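Endo-1,3-beta-glucanase, family GH16 (Zobellia galactanivorans, PDB 5FUI) carries a C-terminal family 6 carbohydrate-binding module, the part crystallised here, which binds the storage beta-glucan laminarin on which this marine laminarinase acts. Local coordinates at residues K12-S17 with N124-R129; P28-G33 with Q96-V101. One frame throughout, in Å; residues are numbered along the deposited sequence.

Contact 1. Residues K12-S17 with N124-R129; sequences KIEAES and NINWIR. With MG (magnesium ion), chain E.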
loop_
_atom_site.group_PDB
_atom_site.type_symbol
_atom_site.label_atom_id
_atom_site.label_comp_id
_atom_site.label_asym_id
_atom_site.label_seq_id
_atom_site.Cartn_x
_atom_site.Cartn_y
_atom_site.Cartn_z
ATOM N N LYS A 12 -10.994 -4.028 2.024
ATOM C CA LYS A 12 -10.404 -3.033 1.139
ATOM C C LYS A 12 -10.129 -1.763 1.907
ATOM O O LYS A 12 -11.043 -1.209 2.594
ATOM C CB LYS A 12 -11.292 -2.810 -0.100
ATOM C CG LYS A 12 -10.736 -1.907 -1.173
ATOM C CD LYS A 12 -11.719 -2.047 -2.340
ATOM C CE LYS A 12 -11.287 -1.242 -3.508
ATOM N NZ LYS A 12 -12.404 -0.860 -4.400
ATOM N N ILE A 13 -8.860 -1.323 1.897
ATOM C CA ILE A 13 -8.411 -0.087 2.593
ATOM C C ILE A 13 -8.129 0.946 1.523
ATOM O O ILE A 13 -7.210 0.773 0.702
ATOM C CB ILE A 13 -7.118 -0.292 3.393
ATOM C CG1 ILE A 13 -7.322 -1.402 4.417
ATOM C CG2 ILE A 13 -6.610 0.977 4.090
ATOM C CD1 ILE A 13 -5.981 -2.027 4.847
ATOM N N GLU A 14 -8.894 2.061 1.494
ATOM C CA GLU A 14 -8.626 3.096 0.498
ATOM C C GLU A 14 -7.304 3.739 0.894
ATOM O O GLU A 14 -7.085 4.023 2.067
ATOM C CB GLU A 14 -9.756 4.166 0.389
ATOM C CG GLU A 14 -11.039 3.540 -0.146
ATOM C CD GLU A 14 -10.841 3.027 -1.643
ATOM O OE1 GLU A 14 -9.933 3.533 -2.411
ATOM O OE2 GLU A 14 -11.602 2.152 -2.068
ATOM N N ALA A 15 -6.378 3.881 -0.036
ATOM C CA ALA A 15 -5.010 4.304 0.346
ATOM C C ALA A 15 -5.025 5.729 0.953
ATOM O O ALA A 15 -4.088 6.109 1.674
ATOM C CB ALA A 15 -4.056 4.225 -0.867
ATOM N N GLU A 16 -6.016 6.563 0.511
ATOM C CA GLU A 16 -6.108 7.958 0.974
ATOM C C GLU A 16 -6.643 8.028 2.425
ATOM O O GLU A 16 -6.774 9.100 2.952
ATOM C CB GLU A 16 -6.918 8.786 -0.031
ATOM C CG GLU A 16 -8.422 8.527 -0.013
ATOM C CD GLU A 16 -8.860 7.405 -0.947
ATOM O OE1 GLU A 16 -8.036 6.525 -1.349
ATOM O OE2 GLU A 16 -10.043 7.394 -1.366
ATOM N N SER A 17 -6.996 6.895 3.024
ATOM C CA SER A 17 -7.616 6.825 4.365
ATOM C C SER A 17 -6.616 6.754 5.481
ATOM O O SER A 17 -6.980 6.482 6.639
ATOM C CB SER A 17 -8.612 5.656 4.426
ATOM O OG SER A 17 -7.925 4.407 4.566
ATOM N N ASN A 124 2.150 5.730 -7.561
ATOM C CA ASN A 124 0.840 6.153 -6.962
ATOM C C ASN A 124 0.148 4.936 -6.384
ATOM O O ASN A 124 0.406 3.778 -6.889
ATOM C CB ASN A 124 -0.076 6.743 -8.007
ATOM C CG ASN A 124 0.390 8.097 -8.570
ATOM O OD1 ASN A 124 -0.055 8.465 -9.700
ATOM N ND2 ASN A 124 1.255 8.785 -7.898
ATOM N N ILE A 125 -0.752 5.101 -5.412
ATOM C CA ILE A 125 -1.543 3.967 -4.953
ATOM C C ILE A 125 -2.990 4.389 -4.653
ATOM O O ILE A 125 -3.225 5.428 -4.039
ATOM C CB ILE A 125 -0.848 3.307 -3.719
ATOM C CG1 ILE A 125 -1.723 2.162 -3.232
ATOM C CG2 ILE A 125 -0.596 4.382 -2.575
ATOM C CD1 ILE A 125 -0.967 1.212 -2.290
ATOM N N ASN A 126 -3.913 3.543 -5.090
ATOM C CA ASN A 126 -5.340 3.794 -4.999
ATOM C C ASN A 126 -5.938 3.100 -3.728
ATOM O O ASN A 126 -6.645 3.751 -2.910
ATOM C CB ASN A 126 -6.061 3.305 -6.288
ATOM C CG ASN A 126 -7.560 3.527 -6.288
ATOM O OD1 ASN A 126 -8.107 4.210 -5.453
ATOM N ND2 ASN A 126 -8.244 2.934 -7.288
ATOM N N TRP A 127 -5.595 1.817 -3.543
ATOM C CA TRP A 127 -6.130 1.065 -2.414
ATOM C C TRP A 127 -5.244 -0.157 -2.194
ATOM O O TRP A 127 -4.379 -0.496 -2.980
ATOM C CB TRP A 127 -7.637 0.625 -2.630
ATOM C CG TRP A 127 -7.998 0.029 -3.938
ATOM C CD1 TRP A 127 -8.777 0.625 -4.943
ATOM C CD2 TRP A 127 -7.646 -1.305 -4.423
ATOM N NE1 TRP A 127 -8.913 -0.268 -6.026
ATOM C CE2 TRP A 127 -8.274 -1.441 -5.756
ATOM C CE3 TRP A 127 -6.907 -2.413 -3.897
ATOM C CZ2 TRP A 127 -8.207 -2.613 -6.491
ATOM C CZ3 TRP A 127 -6.806 -3.565 -4.714
ATOM C CH2 TRP A 127 -7.413 -3.648 -5.968
ATOM N N ILE A 128 -5.524 -0.774 -1.040
ATOM C CA ILE A 128 -4.942 -2.006 -0.569
ATOM C C ILE A 128 -6.110 -3.001 -0.331
ATOM O O ILE A 128 -7.177 -2.592 0.183
ATOM C CB ILE A 128 -4.147 -1.825 0.764
ATOM C CG1 ILE A 128 -3.085 -0.710 0.637
ATOM C CG2 ILE A 128 -3.522 -3.164 1.192
ATOM C CD1 ILE A 128 -3.464 0.553 1.383
ATOM N N ARG A 129 -5.943 -4.281 -0.696
ATOM C CA ARG A 129 -7.002 -5.287 -0.427
ATOM C C ARG A 129 -6.346 -6.485 0.189
ATOM O O ARG A 129 -5.424 -7.067 -0.361
ATOM C CB ARG A 129 -7.744 -5.587 -1.762
ATOM C CG ARG A 129 -8.899 -6.565 -1.638
ATOM C CD ARG A 129 -9.854 -6.483 -2.841
ATOM N NE ARG A 129 -9.185 -6.834 -4.065
ATOM C CZ ARG A 129 -9.478 -6.378 -5.311
ATOM N NH1 ARG A 129 -10.529 -5.531 -5.473
ATOM N NH2 ARG A 129 -8.676 -6.825 -6.345
HETATM MG MG MG E . -8.390 5.301 -3.378
HETATM O O HOH W 1 -10.667 5.789 -3.599
#
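Ile125 meets Ala15: the methyl CB of Ala15 lies 3.9 Å from Ile125 CG2, and both side chains also touch Val36 of strand 34-37. Asn126 comes next and grips a magnesium ion twice, through its backbone O and through OD1, each 2.4 Å from the metal. With CG anti to the backbone N (chi1 -180°), the amide folds back beside its own carbonyl, and the two oxygens close a chelate ring. Glu14 OE1, 2.5 Å from the magnesium, and Glu16 OE1 bind from residues 12-17; Glu34 O and a water, which also donates to Glu16 OE2, complete the shell. Asn126 O accepts from Ala15 N as well, the donor standing 37° above the carbonyl plane, while Asn126 ND2 is held by Glu31. At Trp127 the extended chain of Lys12 runs across one face of the indole: Lys12 CE sits 3.4 Å from the centroid of the five-membered ring, a CH-pi contact, and NZ adds a cation-pi contact. Ile128 forms the hydrogen-bonded antiparallel pair with Ile13, Ile13 N to Ile128 O at 2.7 Å and Ile128 N to Ile13 O at 2.9 Å; on the sheet's other face Ile128 CD1 packs 4.2 Å from Ile13 CG2. Arg129 and Lys12 form a non-hydrogen-bonded antiparallel pair, and the Arg129 guanidinium is salt-bridged to Glu61. Joining the first and last strands beside a bound metal ion is characteristic of the beta-sandwich of family 6 carbohydrate-binding modules, where the ion probably has a structural role.

Contact 2. Residues P28-G33 with Q96-V101; sequences PCSEGG and QNWTTV
A type I beta turn from Cys29 to Gly32, closed by Gly32 N to Cys29 O, brings its corner against Gln96 and Trp98, with the CA atoms of Ser30 and Gln96 6.2 Å apart. Three turn side chains gather round the Trp98 indole. Ser30 OG lies at the ring edge, in its plane, and takes a weak, bent hydrogen bond from Trp98 NE1 (3.1 Å, 128° at the hydrogen). Cys29 SG, anti to its backbone N (chi1 177°), reaches Trp98 CZ2 at 3.7 Å and makes an oblique sulfur-aromatic contact with the six-membered ring; the same sulfur accepts from Glu31 N at 3.5 Å. This is loop-to-sheet packing on the beta-sandwich: the hairpin loop between strands 25-28 and 34-37 rests on 97-107, one of the two edge strands of the four-stranded sheet. Glu31 extends obliquely past the pyrrole side of the indole, its carboxylate plane 35° from the ring, with CD 3.6 Å from Trp98 CG and OE2 3.3 Å from Trp98 CB. The carboxylate also has a charged partner, Arg63, in a salt bridge through OE2. An alanine in place of Trp98 would probably open a gap under the turn, with Ser30 OG losing its indole donor and Cys29 SG its aromatic neighbour. Gln96 fills the flank of the turn, its CB 3.5 Å from Ser30 OG.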
loop_
_atom_site.group_PDB
_atom_site.type_symbol
_atom_site.label_atom_id
_atom_site.label_comp_id
_atom_site.label_asym_id
_atom_site.label_seq_id
_atom_site.Cartn_x
_atom_site.Cartn_y
_atom_site.Cartn_z
ATOM N N PRO A 28 -7.464 13.375 -7.216
ATOM C CA PRO A 28 -8.569 12.581 -7.755
ATOM C C PRO A 28 -8.026 11.417 -8.590
ATOM O O PRO A 28 -7.066 11.579 -9.311
ATOM C CB PRO A 28 -9.344 13.588 -8.646
ATOM C CG PRO A 28 -8.674 14.882 -8.474
ATOM C CD PRO A 28 -7.467 14.765 -7.669
ATOM N N CYS A 29 -8.667 10.268 -8.435
ATOM C CA CYS A 29 -8.154 9.047 -9.079
ATOM C C CYS A 29 -9.135 8.742 -10.277
ATOM O O CYS A 29 -10.368 8.836 -10.108
ATOM C CB CYS A 29 -8.182 7.927 -8.031
ATOM S SG CYS A 29 -7.672 6.326 -8.666
ATOM N N SER A 30 -8.571 8.260 -11.356
ATOM C CA SER A 30 -9.359 7.867 -12.542
ATOM C C SER A 30 -10.295 6.726 -12.280
ATOM O O SER A 30 -11.251 6.543 -13.028
ATOM C CB SER A 30 -8.441 7.513 -13.731
ATOM O OG SER A 30 -7.676 6.330 -13.443
ATOM N N GLU A 31 -10.026 5.955 -11.225
ATOM C CA GLU A 31 -10.879 4.834 -10.807
ATOM C C GLU A 31 -11.935 5.216 -9.786
ATOM O O GLU A 31 -12.615 4.333 -9.249
ATOM C CB GLU A 31 -10.030 3.657 -10.299
ATOM C CG GLU A 31 -9.100 3.210 -11.412
ATOM C CD GLU A 31 -8.414 1.847 -11.199
ATOM O OE1 GLU A 31 -8.170 1.454 -10.046
ATOM O OE2 GLU A 31 -8.135 1.193 -12.203
ATOM N N GLY A 32 -12.070 6.539 -9.554
ATOM C CA GLY A 32 -13.033 7.097 -8.594
ATOM C C GLY A 32 -12.330 7.325 -7.266
ATOM O O GLY A 32 -11.282 6.739 -6.969
ATOM N N GLY A 33 -12.953 8.176 -6.460
ATOM C CA GLY A 33 -12.334 8.555 -5.198
ATOM C C GLY A 33 -10.991 9.277 -5.428
ATOM O O GLY A 33 -10.792 10.044 -6.371
ATOM N N GLN A 96 -2.111 7.438 -14.126
ATOM C CA GLN A 96 -3.429 6.852 -13.879
ATOM C C GLN A 96 -3.629 5.615 -14.711
ATOM O O GLN A 96 -4.711 5.307 -15.080
ATOM C CB GLN A 96 -4.593 7.881 -14.047
ATOM C CG GLN A 96 -4.492 9.140 -13.190
ATOM C CD GLN A 96 -4.842 8.909 -11.734
ATOM O OE1 GLN A 96 -4.260 9.594 -10.857
ATOM N NE2 GLN A 96 -5.777 8.086 -11.463
ATOM N N ASN A 97 -2.543 4.932 -15.002
ATOM C CA ASN A 97 -2.611 3.605 -15.608
ATOM C C ASN A 97 -2.447 2.599 -14.469
ATOM O O ASN A 97 -1.350 2.440 -13.976
ATOM C CB ASN A 97 -1.509 3.378 -16.658
ATOM C CG ASN A 97 -1.726 4.172 -17.917
ATOM O OD1 ASN A 97 -0.894 4.104 -18.809
ATOM N ND2 ASN A 97 -2.757 4.861 -18.005
ATOM N N TRP A 98 -3.529 1.994 -14.021
ATOM C CA TRP A 98 -3.459 1.220 -12.754
ATOM C C TRP A 98 -3.279 -0.237 -13.009
ATOM O O TRP A 98 -3.732 -0.784 -14.038
ATOM C CB TRP A 98 -4.802 1.435 -12.005
ATOM C CG TRP A 98 -4.939 2.861 -11.630
ATOM C CD1 TRP A 98 -5.640 3.870 -12.325
ATOM C CD2 TRP A 98 -4.301 3.477 -10.484
ATOM N NE1 TRP A 98 -5.438 5.089 -11.684
ATOM C CE2 TRP A 98 -4.628 4.913 -10.568
ATOM C CE3 TRP A 98 -3.535 3.013 -9.417
ATOM C CZ2 TRP A 98 -4.159 5.835 -9.617
ATOM C CZ3 TRP A 98 -3.008 3.983 -8.515
ATOM C CH2 TRP A 98 -3.362 5.351 -8.577
ATOM N N THR A 99 -2.611 -0.907 -12.045
ATOM C CA THR A 99 -2.411 -2.345 -12.080
ATOM C C THR A 99 -2.396 -2.865 -10.644
ATOM O O THR A 99 -2.197 -2.063 -9.707
ATOM C CB THR A 99 -1.082 -2.690 -12.863
ATOM O OG1 THR A 99 -1.168 -4.089 -13.188
ATOM C CG2 THR A 99 0.168 -2.397 -11.973
ATOM N N THR A 100 -2.614 -4.151 -10.463
ATOM C CA THR A 100 -2.614 -4.703 -9.108
ATOM C C THR A 100 -1.459 -5.657 -8.875
ATOM O O THR A 100 -1.301 -6.666 -9.588
ATOM C CB THR A 100 -3.931 -5.459 -8.866
ATOM O OG1 THR A 100 -5.040 -4.548 -9.094
ATOM C CG2 THR A 100 -4.040 -5.898 -7.385
ATOM N N VAL A 101 -0.569 -5.266 -7.948
ATOM C CA VAL A 101 0.512 -6.180 -7.543
ATOM C C VAL A 101 0.138 -6.765 -6.184
ATOM O O VAL A 101 -0.773 -6.286 -5.488
ATOM C CB VAL A 101 1.900 -5.454 -7.508
ATOM C CG1 VAL A 101 2.274 -4.976 -8.953
ATOM C CG2 VAL A 101 1.873 -4.286 -6.464
#

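Overall arrangement
The centres of contacts 1 and 2 lie about 10 Å apart, and both draw on the four-stranded antiparallel sheet ordered 10-14, 124-131, 56-66, 97-107. Contact 1 joins strand 10-14 to strand 124-131, near the two chain ends; residues 28-33 and 96-101 of contact 2 both fall between its segments in sequence. The two contacts touch directly: Trp98 CH2 packs 3.6 Å from Asn124 CB, and Asn126, through its side-chain amide and Glu31, links the magnesium site to the 28-33 loop. The metal site, the 28-33 loop and, through Trp98, the edge strand 97-107 thus adjoin one another in the carbohydrate-binding module.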